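Long-range contacts in pyridoxamine 5-phosphate-dependent dehydrase (PDB 3B8X), which catalyses the removal of the C3'-hydroxyl group from GDP-4-keto-6-deoxy-D-mannose in L-colitose biosynthesis, by a pyridoxal-phosphate-dependent transamination and deoxygenation: residues Met54-Leu64 and Tyr249-Gly258; Thr129-Asn140 and Asp155-Ser165. The protein carries 1 engineered substitution. All coordinates share one frame; numbering follows the deposited sequence.

Interaction 1 (Met54-Leu64 and Tyr249-Gly258). With G4M ([(2R,3S,4R,5R)-5-(2-amino-6-oxo-1,6-dihydro-9H-purin-9-yl)-3,4-dihydroxytetrahydrofuran-2-yl]methyl (2R,3S,4S,5S,6R)-3,4-dihydroxy-5-[({3-hydroxy-2-methyl-5-[(phosphonooxy)methyl]pyridin-4-yl}methyl)amino]-6-methyltetrahydro-2H-pyran-2-yl dihydrogen diphosphate), chain O.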
loop_
_atom_site.group_PDB
_atom_site.type_symbol
_atom_site.label_atom_id
_atom_site.label_comp_id
_atom_site.label_asym_id
_atom_site.label_seq_id
_atom_site.Cartn_x
_atom_site.Cartn_y
_atom_site.Cartn_z
ATOM N N MET B 54 -0.295 11.530 5.838
ATOM C CA MET B 54 0.531 10.364 6.161
ATOM C C MET B 54 0.003 9.077 5.543
ATOM O O MET B 54 -1.197 8.854 5.522
ATOM C CB MET B 54 0.568 10.133 7.643
ATOM C CG MET B 54 1.665 9.099 8.044
ATOM S SD MET B 54 1.573 8.740 9.828
ATOM C CE MET B 54 3.139 7.908 10.188
ATOM N N VAL B 55 0.899 8.258 5.025
ATOM C CA VAL B 55 0.505 7.032 4.344
ATOM C C VAL B 55 1.408 5.906 4.777
ATOM O O VAL B 55 2.343 6.080 5.551
ATOM C CB VAL B 55 0.509 7.149 2.786
ATOM C CG1 VAL B 55 -0.659 8.046 2.330
ATOM C CG2 VAL B 55 1.808 7.711 2.298
ATOM N N SER B 56 1.086 4.721 4.315
ATOM C CA SER B 56 1.825 3.562 4.750
ATOM C C SER B 56 3.331 3.545 4.495
ATOM O O SER B 56 4.024 2.873 5.231
ATOM C CB SER B 56 1.110 2.302 4.244
ATOM O OG SER B 56 1.250 2.161 2.821
ATOM N N SER B 57 3.850 4.201 3.454
ATOM C CA SER B 57 5.307 4.197 3.182
ATOM C C SER B 57 5.599 5.320 2.188
ATOM O O SER B 57 4.671 5.951 1.659
ATOM C CB SER B 57 5.805 2.863 2.589
ATOM O OG SER B 57 5.149 2.618 1.354
ATOM N N GLY B 58 6.876 5.623 2.002
ATOM C CA GLY B 58 7.241 6.653 1.037
ATOM C C GLY B 58 6.865 6.140 -0.376
ATOM O O GLY B 58 6.610 6.932 -1.276
ATOM N N SER B 59 6.821 4.821 -0.571
ATOM C CA SER B 59 6.415 4.277 -1.879
ATOM C C SER B 59 4.929 4.538 -2.145
ATOM O O SER B 59 4.553 4.932 -3.239
ATOM C CB SER B 59 6.708 2.764 -1.997
ATOM O OG SER B 59 8.089 2.466 -1.812
ATOM N N THR B 60 4.070 4.291 -1.147
ATOM C CA THR B 60 2.669 4.584 -1.328
ATOM C C THR B 60 2.474 6.104 -1.318
ATOM O O THR B 60 1.468 6.629 -1.800
ATOM C CB THR B 60 1.798 3.820 -0.273
ATOM O OG1 THR B 60 2.159 4.198 1.065
ATOM C CG2 THR B 60 1.932 2.340 -0.469
ATOM N N ALA B 61 3.429 6.863 -0.805
ATOM C CA ALA B 61 3.212 8.321 -0.912
ATOM C C ALA B 61 3.416 8.790 -2.380
ATOM O O ALA B 61 2.622 9.558 -2.967
ATOM C CB ALA B 61 4.173 9.075 0.077
ATOM N N ASN B 62 4.424 8.226 -3.025
ATOM C CA ASN B 62 4.657 8.520 -4.423
ATOM C C ASN B 62 3.487 7.990 -5.246
ATOM O O ASN B 62 3.095 8.624 -6.231
ATOM C CB ASN B 62 5.924 7.796 -4.903
ATOM C CG ASN B 62 7.192 8.521 -4.578
ATOM O OD1 ASN B 62 7.174 9.674 -4.162
ATOM N ND2 ASN B 62 8.331 7.847 -4.788
ATOM N N LEU B 63 2.943 6.821 -4.873
ATOM C CA LEU B 63 1.838 6.280 -5.650
ATOM C C LEU B 63 0.664 7.265 -5.654
ATOM O O LEU B 63 0.118 7.612 -6.710
ATOM C CB LEU B 63 1.407 4.903 -5.149
ATOM C CG LEU B 63 0.262 4.181 -5.859
ATOM C CD1 LEU B 63 0.601 3.673 -7.224
ATOM C CD2 LEU B 63 -0.125 3.042 -4.945
ATOM N N LEU B 64 0.311 7.735 -4.467
ATOM C CA LEU B 64 -0.776 8.726 -4.344
ATOM C C LEU B 64 -0.448 10.051 -4.999
ATOM O O LEU B 64 -1.372 10.735 -5.465
ATOM C CB LEU B 64 -1.184 8.945 -2.878
ATOM C CG LEU B 64 -1.835 7.765 -2.104
ATOM C CD1 LEU B 64 -2.742 8.145 -0.944
ATOM C CD2 LEU B 64 -2.572 6.809 -2.994
ATOM N N TYR B 249 -6.981 3.487 -2.914
ATOM C CA TYR B 249 -6.336 2.312 -2.314
ATOM C C TYR B 249 -6.643 2.350 -0.850
ATOM O O TYR B 249 -7.286 3.258 -0.352
ATOM C CB TYR B 249 -4.789 2.527 -2.413
ATOM C CG TYR B 249 -4.286 2.628 -3.851
ATOM C CD1 TYR B 249 -4.197 3.873 -4.509
ATOM C CD2 TYR B 249 -3.965 1.470 -4.575
ATOM C CE1 TYR B 249 -3.814 3.934 -5.878
ATOM C CE2 TYR B 249 -3.611 1.521 -5.960
ATOM C CZ TYR B 249 -3.502 2.768 -6.604
ATOM O OH TYR B 249 -3.097 2.846 -7.948
ATOM N N ASN B 250 -6.155 1.346 -0.146
ATOM C CA ASN B 250 -6.125 1.467 1.300
ATOM C C ASN B 250 -4.609 1.465 1.568
ATOM O O ASN B 250 -3.956 0.405 1.490
ATOM C CB ASN B 250 -6.734 0.293 2.045
ATOM C CG ASN B 250 -6.357 0.295 3.533
ATOM O OD1 ASN B 250 -5.574 1.144 3.972
ATOM N ND2 ASN B 250 -6.892 -0.671 4.313
ATOM N N VAL B 251 -4.034 2.647 1.797
ATOM C CA VAL B 251 -2.620 2.795 2.173
ATOM C C VAL B 251 -2.509 3.618 3.462
ATOM O O VAL B 251 -1.639 4.458 3.637
ATOM C CB VAL B 251 -1.748 3.399 1.062
ATOM C CG1 VAL B 251 -1.766 2.422 -0.144
ATOM C CG2 VAL B 251 -2.297 4.768 0.681
ATOM N N ARG B 252 -3.456 3.396 4.353
ATOM C CA ARG B 252 -3.455 4.103 5.601
ATOM C C ARG B 252 -2.251 3.653 6.445
ATOM O O ARG B 252 -1.807 2.508 6.321
ATOM C CB ARG B 252 -4.752 3.751 6.350
ATOM C CG ARG B 252 -6.021 4.305 5.748
ATOM C CD ARG B 252 -7.165 3.978 6.677
ATOM N NE ARG B 252 -7.408 2.551 6.886
ATOM C CZ ARG B 252 -8.615 2.028 7.080
ATOM N NH1 ARG B 252 -9.685 2.821 7.112
ATOM N NH2 ARG B 252 -8.757 0.713 7.252
ATOM N N PRO B 253 -1.703 4.546 7.277
ATOM C CA PRO B 253 -0.605 4.150 8.150
ATOM C C PRO B 253 -1.294 3.680 9.416
ATOM O O PRO B 253 -2.485 3.921 9.602
ATOM C CB PRO B 253 0.099 5.493 8.502
ATOM C CG PRO B 253 -0.946 6.591 8.247
ATOM C CD PRO B 253 -2.068 5.974 7.429
ATOM N N LEU B 254 -0.521 3.123 10.343
ATOM C CA LEU B 254 -1.082 2.668 11.620
ATOM C C LEU B 254 -1.093 3.806 12.628
ATOM O O LEU B 254 -0.253 4.704 12.559
ATOM C CB LEU B 254 -0.258 1.518 12.171
ATOM C CG LEU B 254 -0.436 0.246 11.329
ATOM C CD1 LEU B 254 0.457 -0.845 11.846
ATOM C CD2 LEU B 254 -1.884 -0.164 11.310
ATOM N N GLU B 255 -1.998 3.753 13.606
ATOM C CA GLU B 255 -1.994 4.800 14.628
ATOM C C GLU B 255 -0.644 4.884 15.397
ATOM O O GLU B 255 -0.183 5.952 15.828
ATOM C CB GLU B 255 -3.157 4.574 15.580
ATOM C CG GLU B 255 -3.294 5.698 16.512
ATOM C CD GLU B 255 -4.008 6.933 15.959
ATOM O OE1 GLU B 255 -3.866 7.345 14.771
ATOM O OE2 GLU B 255 -4.707 7.558 16.773
ATOM N N MET B 256 0.009 3.732 15.561
ATOM C CA MET B 256 1.281 3.686 16.238
ATOM C C MET B 256 2.317 4.485 15.469
ATOM O O MET B 256 3.165 5.150 16.080
ATOM C CB MET B 256 1.762 2.241 16.348
ATOM C CG MET B 256 1.199 1.531 17.560
ATOM S SD MET B 256 1.847 -0.118 17.346
ATOM C CE MET B 256 1.052 -1.074 18.617
ATOM N N SER B 257 2.281 4.377 14.143
ATOM C CA SER B 257 3.263 5.092 13.346
ATOM C C SER B 257 3.143 6.603 13.533
ATOM O O SER B 257 4.135 7.316 13.550
ATOM C CB SER B 257 3.189 4.724 11.887
ATOM O OG SER B 257 3.728 3.426 11.714
ATOM N N GLY B 258 1.919 7.088 13.627
ATOM C CA GLY B 258 1.674 8.513 13.813
ATOM C C GLY B 258 2.163 8.925 15.217
ATOM O O GLY B 258 2.794 9.952 15.374
HETATM O OP3 G4M O . 11.061 2.783 1.655
HETATM P PL G4M O . 9.808 3.709 1.364
HETATM O OP1 G4M O . 8.594 2.917 0.634
HETATM O OP2 G4M O . 9.279 4.322 2.752
HETATM O OP4 G4M O . 10.298 4.992 0.487
HETATM C C5B G4M O . 10.488 4.564 -0.831
HETATM C C5L G4M O . 11.427 5.515 -1.470
HETATM C C6L G4M O . 10.936 6.443 -2.378
HETATM N N1L G4M O . 11.767 7.250 -2.996
HETATM C C2L G4M O . 13.068 7.240 -2.802
HETATM C C2A G4M O . 13.965 8.163 -3.594
HETATM C C3L G4M O . 13.658 6.379 -1.882
HETATM O O3L G4M O . 15.004 6.369 -1.779
HETATM C C4L G4M O . 12.793 5.496 -1.158
HETATM C C4A G4M O . 13.290 4.575 -0.225
HETATM N N4A G4M O . 14.575 4.454 -0.068
HETATM C C4G G4M O . 15.064 3.599 0.954
HETATM C C5G G4M O . 16.375 2.958 0.564
HETATM C C6G G4M O . 17.364 4.012 0.067
HETATM O O5G G4M O . 16.846 2.477 1.819
HETATM C C3G G4M O . 14.082 2.455 1.259
HETATM O O3G G4M O . 13.437 2.761 2.490
HETATM C C2G G4M O . 14.870 1.126 1.441
HETATM O O2G G4M O . 14.078 0.121 2.081
HETATM C C1G G4M O . 16.111 1.349 2.274
HETATM O O1G G4M O . 16.971 0.256 1.982
HETATM P P2 G4M O . 17.845 -0.374 3.152
HETATM O O3P G4M O . 18.589 0.800 3.978
HETATM O O4P G4M O . 19.032 -1.236 2.460
HETATM O OPP G4M O . 16.757 -1.200 4.009
HETATM P P G4M O . 17.415 -2.179 5.102
HETATM O O1P G4M O . 18.533 -3.251 4.638
HETATM O O2P G4M O . 16.108 -2.952 5.582
HETATM O "O5'" G4M O . 17.784 -1.349 6.395
HETATM C "C5'" G4M O . 19.115 -0.883 6.341
HETATM C "C4'" G4M O . 19.784 -1.273 7.649
HETATM O "O4'" G4M O . 18.860 -1.045 8.755
HETATM C "C3'" G4M O . 20.097 -2.788 7.653
HETATM O "O3'" G4M O . 21.272 -2.952 8.432
HETATM C "C2'" G4M O . 18.858 -3.405 8.338
HETATM O "O2'" G4M O . 19.258 -4.604 9.013
HETATM C "C1'" G4M O . 18.561 -2.321 9.365
HETATM N N9 G4M O . 17.162 -2.363 9.803
HETATM C C8 G4M O . 16.078 -2.100 9.027
HETATM N N7 G4M O . 15.003 -2.196 9.784
HETATM C C4 G4M O . 16.743 -2.608 11.087
HETATM C C5 G4M O . 15.333 -2.500 11.082
HETATM C C6 G4M O . 14.613 -2.695 12.315
HETATM O O6 G4M O . 13.397 -2.612 12.404
HETATM N N3 G4M O . 17.383 -2.908 12.221
HETATM C C2 G4M O . 16.704 -3.104 13.340
HETATM N N1 G4M O . 15.338 -3.003 13.411
HETATM N N2 G4M O . 17.380 -3.427 14.475
#

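Interaction 2 (Thr129-Asn140 and Asp155-Ser165). With G4M ([(2R,3S,4R,5R)-5-(2-amino-6-oxo-1,6-dihydro-9H-purin-9-yl)-3,4-dihydroxytetrahydrofuran-2-yl]methyl (2R,3S,4S,5S,6R)-3,4-dihydroxy-5-[({3-hydroxy-2-methyl-5-[(phosphonooxy)methyl]pyridin-4-yl}methyl)amino]-6-methyltetrahydro-2H-pyran-2-yl dihydrogen diphosphate), chain O.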
loop_
_atom_site.group_PDB
_atom_site.type_symbol
_atom_site.label_atom_id
_atom_site.label_comp_id
_atom_site.label_asym_id
_atom_site.label_seq_id
_atom_site.Cartn_x
_atom_site.Cartn_y
_atom_site.Cartn_z
ATOM N N THR B 129 6.341 18.257 -22.578
ATOM C CA THR B 129 6.672 18.021 -21.178
ATOM C C THR B 129 5.558 18.558 -20.296
ATOM O O THR B 129 5.291 19.763 -20.299
ATOM C CB THR B 129 8.002 18.690 -20.790
ATOM O OG1 THR B 129 9.045 18.186 -21.634
ATOM C CG2 THR B 129 8.309 18.392 -19.344
ATOM N N LYS B 130 4.926 17.644 -19.553
ATOM C CA LYS B 130 3.800 17.960 -18.676
ATOM C C LYS B 130 4.210 18.077 -17.193
ATOM O O LYS B 130 3.586 18.815 -16.408
ATOM C CB LYS B 130 2.750 16.844 -18.766
ATOM C CG LYS B 130 2.007 16.797 -20.063
ATOM C CD LYS B 130 1.335 18.140 -20.346
ATOM C CE LYS B 130 0.834 18.251 -21.781
ATOM N NZ LYS B 130 -0.432 19.048 -21.871
ATOM N N ALA B 131 5.266 17.366 -16.814
ATOM C CA ALA B 131 5.703 17.368 -15.432
ATOM C C ALA B 131 7.187 17.059 -15.288
ATOM O O ALA B 131 7.807 16.453 -16.152
ATOM C CB ALA B 131 4.897 16.302 -14.672
ATOM N N ILE B 132 7.718 17.404 -14.139
ATOM C CA ILE B 132 9.100 17.097 -13.836
ATOM C C ILE B 132 9.088 16.524 -12.416
ATOM O O ILE B 132 8.780 17.219 -11.453
ATOM C CB ILE B 132 9.980 18.362 -13.845
ATOM C CG1 ILE B 132 9.723 19.192 -15.103
ATOM C CG2 ILE B 132 11.477 17.994 -13.726
ATOM C CD1 ILE B 132 10.981 19.830 -15.651
ATOM N N LEU B 133 9.409 15.244 -12.312
ATOM C CA LEU B 133 9.473 14.580 -11.009
ATOM C C LEU B 133 10.947 14.599 -10.538
ATOM O O LEU B 133 11.768 13.765 -10.914
ATOM C CB LEU B 133 8.947 13.144 -11.096
ATOM C CG LEU B 133 9.143 12.333 -9.813
ATOM C CD1 LEU B 133 8.528 13.064 -8.612
ATOM C CD2 LEU B 133 8.594 10.940 -9.927
ATOM N N THR B 134 11.272 15.617 -9.760
ATOM C CA THR B 134 12.608 15.815 -9.234
ATOM C C THR B 134 12.755 14.837 -8.089
ATOM O O THR B 134 11.765 14.372 -7.525
ATOM C CB THR B 134 12.866 17.289 -8.722
ATOM O OG1 THR B 134 12.021 17.663 -7.601
ATOM C CG2 THR B 134 12.687 18.283 -9.870
ATOM N N VAL B 135 13.992 14.499 -7.783
ATOM C CA VAL B 135 14.282 13.602 -6.670
ATOM C C VAL B 135 15.524 14.187 -6.001
ATOM O O VAL B 135 16.517 14.414 -6.679
ATOM C CB VAL B 135 14.666 12.192 -7.172
ATOM C CG1 VAL B 135 15.120 11.305 -5.990
ATOM C CG2 VAL B 135 13.509 11.555 -7.945
ATOM N N ASN B 136 15.433 14.503 -4.707
ATOM C CA ASN B 136 16.564 15.078 -3.962
ATOM C C ASN B 136 17.365 13.911 -3.415
ATOM O O ASN B 136 16.980 13.276 -2.422
ATOM C CB ASN B 136 16.082 16.011 -2.835
ATOM C CG ASN B 136 15.242 17.151 -3.370
ATOM O OD1 ASN B 136 15.683 17.882 -4.287
ATOM N ND2 ASN B 136 13.990 17.243 -2.893
ATOM N N LEU B 137 18.445 13.576 -4.117
ATOM C CA LEU B 137 19.203 12.388 -3.800
ATOM C C LEU B 137 20.113 12.452 -2.592
ATOM O O LEU B 137 20.940 13.354 -2.440
ATOM C CB LEU B 137 19.947 11.837 -5.029
ATOM C CG LEU B 137 20.021 10.302 -5.101
ATOM C CD1 LEU B 137 18.709 9.709 -5.639
ATOM C CD2 LEU B 137 21.190 9.855 -5.989
ATOM N N LEU B 138 19.962 11.433 -1.767
ATOM C CA LEU B 138 20.822 11.197 -0.623
ATOM C C LEU B 138 20.876 12.356 0.342
ATOM O O LEU B 138 21.856 12.506 1.081
ATOM C CB LEU B 138 22.240 10.903 -1.113
ATOM C CG LEU B 138 22.782 9.549 -0.695
ATOM C CD1 LEU B 138 21.793 8.451 -1.067
ATOM C CD2 LEU B 138 24.164 9.342 -1.325
ATOM N N GLY B 139 19.875 13.215 0.315
ATOM C CA GLY B 139 19.936 14.304 1.265
ATOM C C GLY B 139 20.128 15.637 0.527
ATOM O O GLY B 139 19.897 16.719 1.092
ATOM N N ASN B 140 20.599 15.517 -0.704
ATOM C CA ASN B 140 20.924 16.703 -1.473
ATOM C C ASN B 140 19.742 17.250 -2.249
ATOM O O ASN B 140 19.296 16.604 -3.215
ATOM C CB ASN B 140 22.026 16.336 -2.463
ATOM C CG ASN B 140 23.011 17.471 -2.717
ATOM O OD1 ASN B 140 23.160 18.389 -1.889
ATOM N ND2 ASN B 140 23.726 17.387 -3.855
ATOM N N ASP B 155 3.427 25.551 -18.472
ATOM C CA ASP B 155 2.498 24.630 -17.817
ATOM C C ASP B 155 3.130 23.253 -17.564
ATOM O O ASP B 155 2.801 22.257 -18.219
ATOM C CB ASP B 155 1.188 24.532 -18.621
ATOM C CG ASP B 155 -0.001 24.056 -17.777
ATOM O OD1 ASP B 155 0.088 24.090 -16.530
ATOM O OD2 ASP B 155 -1.033 23.646 -18.360
ATOM N N ILE B 156 4.090 23.208 -16.639
ATOM C CA ILE B 156 4.791 21.959 -16.303
ATOM C C ILE B 156 4.723 21.786 -14.799
ATOM O O ILE B 156 5.180 22.643 -14.052
ATOM C CB ILE B 156 6.285 22.015 -16.660
ATOM C CG1 ILE B 156 6.463 22.202 -18.173
ATOM C CG2 ILE B 156 6.971 20.726 -16.191
ATOM C CD1 ILE B 156 7.691 23.052 -18.537
ATOM N N ILE B 157 4.116 20.704 -14.348
ATOM C CA ILE B 157 4.008 20.516 -12.916
ATOM C C ILE B 157 5.360 20.054 -12.357
ATOM O O ILE B 157 6.046 19.182 -12.951
ATOM C CB ILE B 157 3.000 19.413 -12.592
ATOM C CG1 ILE B 157 1.597 19.792 -13.034
ATOM C CG2 ILE B 157 3.049 19.097 -11.101
ATOM C CD1 ILE B 157 0.812 18.614 -13.600
ATOM N N LEU B 158 5.679 20.560 -11.169
ATOM C CA LEU B 158 6.891 20.146 -10.474
ATOM C C LEU B 158 6.484 19.297 -9.272
ATOM O O LEU B 158 5.649 19.737 -8.424
ATOM C CB LEU B 158 7.644 21.382 -9.959
ATOM C CG LEU B 158 8.863 21.138 -9.085
ATOM C CD1 LEU B 158 9.972 20.439 -9.871
ATOM C CD2 LEU B 158 9.340 22.401 -8.450
ATOM N N LEU B 159 7.097 18.104 -9.199
ATOM C CA LEU B 159 6.843 17.202 -8.062
ATOM C C LEU B 159 8.180 16.927 -7.434
ATOM O O LEU B 159 9.147 16.983 -8.145
ATOM C CB LEU B 159 6.345 15.876 -8.582
ATOM C CG LEU B 159 4.988 16.128 -9.256
ATOM C CD1 LEU B 159 4.531 14.885 -9.991
ATOM C CD2 LEU B 159 3.977 16.648 -8.235
ATOM N N GLU B 160 8.255 16.577 -6.152
ATOM C CA GLU B 160 9.550 16.202 -5.586
ATOM C C GLU B 160 9.345 14.873 -4.910
ATOM O O GLU B 160 8.334 14.670 -4.237
ATOM C CB GLU B 160 9.938 17.124 -4.434
ATOM C CG GLU B 160 10.584 18.438 -4.828
ATOM C CD GLU B 160 10.785 19.339 -3.620
ATOM O OE1 GLU B 160 11.824 19.228 -2.933
ATOM O OE2 GLU B 160 9.870 20.129 -3.299
ATOM N N ASP B 161 10.289 13.965 -5.087
ATOM C CA ASP B 161 10.261 12.729 -4.334
ATOM C C ASP B 161 11.324 13.109 -3.286
ATOM O O ASP B 161 12.490 13.255 -3.634
ATOM C CB ASP B 161 10.704 11.519 -5.184
ATOM C CG ASP B 161 10.985 10.262 -4.317
ATOM O OD1 ASP B 161 11.192 10.481 -3.104
ATOM O OD2 ASP B 161 10.989 9.093 -4.832
ATOM N N ASN B 162 10.895 13.419 -2.066
ATOM C CA ASN B 162 11.804 13.781 -1.001
ATOM C C ASN B 162 12.027 12.699 0.068
ATOM O O ASN B 162 12.414 12.992 1.193
ATOM C CB ASN B 162 11.367 15.052 -0.272
ATOM C CG ASN B 162 12.579 15.823 0.343
ATOM O OD1 ASN B 162 13.635 15.966 -0.283
ATOM N ND2 ASN B 162 12.414 16.321 1.557
ATOM N N CYS B 163 11.949 11.452 -0.348
ATOM C CA CYS B 163 12.115 10.365 0.574
ATOM C C CYS B 163 13.536 10.180 1.107
ATOM O O CYS B 163 13.699 9.475 2.110
ATOM C CB CYS B 163 11.551 9.082 -0.070
ATOM S SG CYS B 163 9.738 9.095 -0.266
ATOM N N GLU B 164 14.550 10.783 0.479
ATOM C CA GLU B 164 15.912 10.604 0.972
ATOM C C GLU B 164 16.432 11.884 1.555
ATOM O O GLU B 164 17.542 11.902 2.080
ATOM C CB GLU B 164 16.892 10.137 -0.119
ATOM C CG GLU B 164 16.415 8.863 -0.815
ATOM C CD GLU B 164 17.311 8.397 -1.946
ATOM O OE1 GLU B 164 18.376 9.005 -2.176
ATOM O OE2 GLU B 164 16.929 7.423 -2.638
ATOM N N SER B 165 15.653 12.959 1.446
ATOM C CA SER B 165 16.146 14.244 1.913
ATOM C C SER B 165 15.284 15.007 2.900
ATOM O O SER B 165 15.238 16.236 2.851
ATOM C CB SER B 165 16.583 15.152 0.750
ATOM O OG SER B 165 17.333 14.390 -0.192
HETATM O OP3 G4M O . 11.061 2.783 1.655
HETATM P PL G4M O . 9.808 3.709 1.364
HETATM O OP1 G4M O . 8.594 2.917 0.634
HETATM O OP2 G4M O . 9.279 4.322 2.752
HETATM O OP4 G4M O . 10.298 4.992 0.487
HETATM C C5B G4M O . 10.488 4.564 -0.831
HETATM C C5L G4M O . 11.427 5.515 -1.470
HETATM C C6L G4M O . 10.936 6.443 -2.378
HETATM N N1L G4M O . 11.767 7.250 -2.996
HETATM C C2L G4M O . 13.068 7.240 -2.802
HETATM C C2A G4M O . 13.965 8.163 -3.594
HETATM C C3L G4M O . 13.658 6.379 -1.882
HETATM O O3L G4M O . 15.004 6.369 -1.779
HETATM C C4L G4M O . 12.793 5.496 -1.158
HETATM C C4A G4M O . 13.290 4.575 -0.225
HETATM N N4A G4M O . 14.575 4.454 -0.068
HETATM C C4G G4M O . 15.064 3.599 0.954
HETATM C C5G G4M O . 16.375 2.958 0.564
HETATM C C6G G4M O . 17.364 4.012 0.067
HETATM O O5G G4M O . 16.846 2.477 1.819
HETATM C C3G G4M O . 14.082 2.455 1.259
HETATM O O3G G4M O . 13.437 2.761 2.490
HETATM C C2G G4M O . 14.870 1.126 1.441
HETATM O O2G G4M O . 14.078 0.121 2.081
HETATM C C1G G4M O . 16.111 1.349 2.274
HETATM O O1G G4M O . 16.971 0.256 1.982
HETATM P P2 G4M O . 17.845 -0.374 3.152
HETATM O O3P G4M O . 18.589 0.800 3.978
HETATM O O4P G4M O . 19.032 -1.236 2.460
HETATM O OPP G4M O . 16.757 -1.200 4.009
HETATM P P G4M O . 17.415 -2.179 5.102
HETATM O O1P G4M O . 18.533 -3.251 4.638
HETATM O O2P G4M O . 16.108 -2.952 5.582
HETATM O "O5'" G4M O . 17.784 -1.349 6.395
HETATM C "C5'" G4M O . 19.115 -0.883 6.341
HETATM C "C4'" G4M O . 19.784 -1.273 7.649
HETATM O "O4'" G4M O . 18.860 -1.045 8.755
HETATM C "C3'" G4M O . 20.097 -2.788 7.653
HETATM O "O3'" G4M O . 21.272 -2.952 8.432
HETATM C "C2'" G4M O . 18.858 -3.405 8.338
HETATM O "O2'" G4M O . 19.258 -4.604 9.013
HETATM C "C1'" G4M O . 18.561 -2.321 9.365
HETATM N N9 G4M O . 17.162 -2.363 9.803
HETATM C C8 G4M O . 16.078 -2.100 9.027
HETATM N N7 G4M O . 15.003 -2.196 9.784
HETATM C C4 G4M O . 16.743 -2.608 11.087
HETATM C C5 G4M O . 15.333 -2.500 11.082
HETATM C C6 G4M O . 14.613 -2.695 12.315
HETATM O O6 G4M O . 13.397 -2.612 12.404
HETATM N N3 G4M O . 17.383 -2.908 12.221
HETATM C C2 G4M O . 16.704 -3.104 13.340
HETATM N N1 G4M O . 15.338 -3.003 13.411
HETATM N N2 G4M O . 17.380 -3.427 14.475
HETATM O O HOH W 1 1.317 20.097 -16.848
HETATM O O HOH W 2 14.574 11.670 -2.137
#

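Interaction 1 (Met54-Leu64 and Tyr249-Gly258)
Around Val251, the loop 249-253 packs on the end of strand 51-55 and the first turns of helix 58-68. Its CG1 meets Thr60 CG2 tip to tip at 3.7 Å, while CG2 slides past Leu64 CD1 and lies beside Val55 CG1. Its carbonyl makes the one hydrogen bond between the segments, Ser56 N to Val251 O at 2.8 Å, with the donor 37° above the carbonyl plane. On one side of this bond, Leu63 lays CD2 over the centre of the Tyr249 ring, a CH-pi contact 3.8 Å from the centroid. On the other, Pro253 CG rests against Met54 CG at 3.6 Å; the Met54 chain, extended from a CG anti to the backbone N (chi1 -168°), carries CE on to Ser257 CB at the start of helix 255-286. This layer backs the phosphate-binding helix N-terminus common in PLP enzymes of the aspartate aminotransferase fold: Gly58 N donates to OP2 of the bound cofactor-sugar adduct, and Ser59 donates to OP1 through both N and OG, OG at 2.5 Å. Ser57 and Thr60 form a capping box at that helix end, and Ser56 OG bonds Thr60 OG1 at 2.8 Å. Farther out, Asn250 OD1 accepts from Arg252 N in an Asx turn, while Arg252 forms a salt bridge with Glu196 of the second subunit and Asn250 ND2 reaches the phosphate of the adduct in the partner active site.

Interaction 2 (Thr129-Asn140 and Asp155-Ser165)
Strands 129-135 and 157-161 run parallel, their axes 4.5 Å apart at closest approach and inclined at 25°, joined by alternating backbone bonds from Ile157 N to Lys130 O through Asp161 N to Thr134 O. Just before strand 157-161, Ile156 CG2 presses on Ile132 CG1 at 3.3 Å, tighter than usual van der Waals contact; on the face carrying Ile132 and Thr134, Leu158 CD1 meets Thr134 CG2. With Thr134 OG1 placed between its N and carbonyl carbon (chi1 63°), hydroxyl and amide both donate to Leu159 O, from opposite faces of its plane. Toward the C-terminal ends of the strands a polar network takes over. Asn136 ND2 donates to the anti lone pair of Glu160 OE1 and, from above its carbonyl plane, to Asn162 OD1, while Asn136 OD1 accepts from Asn142 ND2. The Glu160 carboxylate also takes the backbone N of Gly176 (OE1) and Phe178 (OE2). Ser165 OG donates to Asn136 O at 2.5 Å. Glu164 is gripped at both oxygens: OE1 takes Leu138 N, and OE2 receives adduct O3L in a very short bond of 2.4 Å. Asp161 OD2, which accepts from Thr93 OG1, lies 2.7 Å from the pyridine N1L and probably stabilises its protonated form. The pair forms a beta-alpha-beta unit with helix 144-151, whose Phe144 and Ile147 pack on Thr134, and lies inside the mixed sheet between strands 82-86 and 181-185.

How the interactions relate
Both interactions are largely buried and reach the same mixed sheet, but at different places: 54-64 includes the end of its edge strand 51-55, whereas interaction 2 pairs two inner strands. Interaction 2 is nested in the chain loop that interaction 1 closes. Their chemistry differs accordingly: interaction 1 is mostly apolar side-chain packing of a loop on a strand end and a helix start, while interaction 2 is a backbone ladder with a polar network at its C-terminal end. They converge on one adduct, its phosphate held from 54-64 and its pyridine from 155-165. Asn62 ND2 probably bonds Asp161 OD2 at 2.9 Å, and Gly58 packs on Cys163. Subunit contacts belong to interaction 1 alone.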